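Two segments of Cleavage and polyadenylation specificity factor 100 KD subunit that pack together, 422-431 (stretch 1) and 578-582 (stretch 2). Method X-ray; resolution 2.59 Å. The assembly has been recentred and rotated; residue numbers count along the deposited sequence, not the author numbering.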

# COMPACT_ATOMS: atom_id res chain seq x y z
N GLY B 422 -26.76 -20.71 -0.04
CA GLY B 422 -26.08 -20.88 -1.30
C GLY B 422 -26.49 -22.21 -1.92
O GLY B 422 -27.59 -22.33 -2.53
N ARG B 423 -25.67 -23.23 -1.76
CA ARG B 423 -25.85 -24.43 -2.58
C ARG B 423 -27.03 -25.26 -2.09
O ARG B 423 -27.67 -25.96 -2.85
CB ARG B 423 -24.58 -25.27 -2.56
CG ARG B 423 -23.37 -24.55 -3.06
CD ARG B 423 -22.15 -25.27 -2.73
NE ARG B 423 -21.03 -24.56 -3.32
CZ ARG B 423 -19.81 -25.05 -3.49
NH1 ARG B 423 -19.54 -26.28 -3.09
NH2 ARG B 423 -18.88 -24.30 -4.05
N SER B 424 -27.32 -25.15 -0.80
CA SER B 424 -28.40 -25.87 -0.23
C SER B 424 -29.75 -25.44 -0.82
O SER B 424 -30.57 -26.27 -1.21
CB SER B 424 -28.38 -25.67 1.27
OG SER B 424 -28.45 -24.29 1.60
N GLN B 425 -29.99 -24.14 -0.93
CA GLN B 425 -31.34 -23.70 -1.34
C GLN B 425 -31.66 -24.10 -2.76
O GLN B 425 -32.73 -24.68 -3.01
CB GLN B 425 -31.56 -22.20 -1.11
CG GLN B 425 -31.77 -21.84 0.36
CD GLN B 425 -30.50 -21.69 1.15
OE1 GLN B 425 -29.44 -21.34 0.62
NE2 GLN B 425 -30.60 -21.94 2.44
N GLU B 426 -30.75 -23.86 -3.70
CA GLU B 426 -30.96 -24.28 -5.09
C GLU B 426 -31.15 -25.80 -5.17
O GLU B 426 -32.02 -26.28 -5.92
CB GLU B 426 -29.87 -23.79 -6.08
CG GLU B 426 -30.27 -22.52 -6.92
CD GLU B 426 -29.86 -22.54 -8.48
OE1 GLU B 426 -28.64 -22.25 -8.84
OE2 GLU B 426 -30.78 -22.80 -9.31
N VAL B 427 -30.40 -26.55 -4.38
CA VAL B 427 -30.57 -28.00 -4.38
C VAL B 427 -31.96 -28.40 -3.89
O VAL B 427 -32.60 -29.26 -4.45
CB VAL B 427 -29.50 -28.74 -3.55
CG1 VAL B 427 -29.80 -30.23 -3.49
CG2 VAL B 427 -28.16 -28.53 -4.13
N MET B 428 -32.44 -27.74 -2.84
CA MET B 428 -33.79 -28.04 -2.29
C MET B 428 -34.88 -27.79 -3.31
O MET B 428 -35.81 -28.54 -3.38
CB MET B 428 -34.07 -27.18 -1.04
CG MET B 428 -33.16 -27.49 0.13
SD MET B 428 -33.18 -26.20 1.41
CE MET B 428 -34.95 -26.30 1.86
N ILE B 429 -34.76 -26.74 -4.10
CA ILE B 429 -35.80 -26.43 -5.08
C ILE B 429 -35.87 -27.50 -6.14
O ILE B 429 -36.96 -27.85 -6.59
CB ILE B 429 -35.60 -25.07 -5.76
CG1 ILE B 429 -35.98 -23.97 -4.78
CG2 ILE B 429 -36.50 -24.94 -7.01
CD1 ILE B 429 -35.42 -22.64 -5.18
N VAL B 430 -34.73 -28.03 -6.53
CA VAL B 430 -34.68 -29.10 -7.49
C VAL B 430 -35.29 -30.38 -6.91
O VAL B 430 -36.11 -31.04 -7.57
CB VAL B 430 -33.25 -29.28 -8.03
CG1 VAL B 430 -33.10 -30.61 -8.72
CG2 VAL B 430 -32.94 -28.16 -8.99
N LEU B 431 -34.92 -30.71 -5.67
CA LEU B 431 -35.37 -31.96 -5.04
C LEU B 431 -36.88 -31.97 -4.82
O LEU B 431 -37.55 -32.90 -5.24
CB LEU B 431 -34.63 -32.21 -3.73
CG LEU B 431 -33.14 -32.52 -3.90
CD1 LEU B 431 -32.44 -32.39 -2.59
CD2 LEU B 431 -32.92 -33.91 -4.45
N ASP B 578 -21.81 -30.08 -11.03
CA ASP B 578 -21.34 -28.75 -10.68
C ASP B 578 -22.29 -27.78 -11.35
O ASP B 578 -21.95 -27.15 -12.35
CB ASP B 578 -19.88 -28.56 -11.15
CG ASP B 578 -19.21 -27.30 -10.58
OD1 ASP B 578 -19.82 -26.57 -9.79
OD2 ASP B 578 -18.01 -27.06 -10.92
N GLY B 579 -23.49 -27.66 -10.81
CA GLY B 579 -24.47 -26.75 -11.36
C GLY B 579 -25.12 -25.82 -10.35
O GLY B 579 -26.06 -25.13 -10.69
N PHE B 580 -24.63 -25.80 -9.12
CA PHE B 580 -25.33 -25.07 -8.09
C PHE B 580 -24.42 -24.21 -7.25
O PHE B 580 -24.78 -23.84 -6.14
CB PHE B 580 -26.06 -26.06 -7.20
CG PHE B 580 -26.88 -27.04 -7.98
CD1 PHE B 580 -26.28 -28.14 -8.54
CD2 PHE B 580 -28.23 -26.84 -8.18
CE1 PHE B 580 -27.01 -29.08 -9.27
CE2 PHE B 580 -28.97 -27.75 -8.90
CZ PHE B 580 -28.36 -28.88 -9.45
N SER B 581 -23.26 -23.86 -7.80
CA SER B 581 -22.30 -23.10 -7.05
C SER B 581 -22.80 -21.70 -6.81
O SER B 581 -22.37 -21.09 -5.88
CB SER B 581 -20.96 -23.05 -7.78
OG SER B 581 -21.07 -22.33 -9.00
N GLY B 582 -23.66 -21.18 -7.68
CA GLY B 582 -24.08 -19.78 -7.61
C GLY B 582 -23.06 -18.78 -8.17
O GLY B 582 -23.19 -17.58 -7.92

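Residues 423-431 form the start of a helix that continues later in the chain, with Gly422 at the N-cap position; residues 578-582 lack regular secondary structure. Backbone hydrogen bonds such as Met428 N to Ser424 O (2.9 Å) and Leu431 N to Val427 O (3.0 Å) hold the helix, and at its start Gly422 N donates to the side-chain OE1 of Gln425 (2.8 Å). At Gly422 the backbone angles (phi 123°, psi -98°) would jam a CB against the preceding carbonyl, and the positive phi of Gly582 also favours glycine. The stretches come closest in backbone at Arg423 and Phe580, whose CA atoms lie 5.6 Å apart.

No hydrogen bond crosses the contact, which rests on packing around Phe580. Its CB points toward the helix, and its ring meets Glu426, Val427 and Val430, spaced so that they share one side of the helix. Glu426 CB lies 4.0 Å from Phe580 CD2 and Val430 CG2 4.0 Å from Phe580 CE2, both at the ring edge; Val427 CG2 approaches Phe580 CG obliquely at 4.3 Å. The extended Arg423 side chain runs beside the loop backbone, its CG 3.5 Å from Phe580 O and its NE 4.2 Å from Ser581 CA, while its guanidinium is hydrogen-bonded elsewhere in the structure.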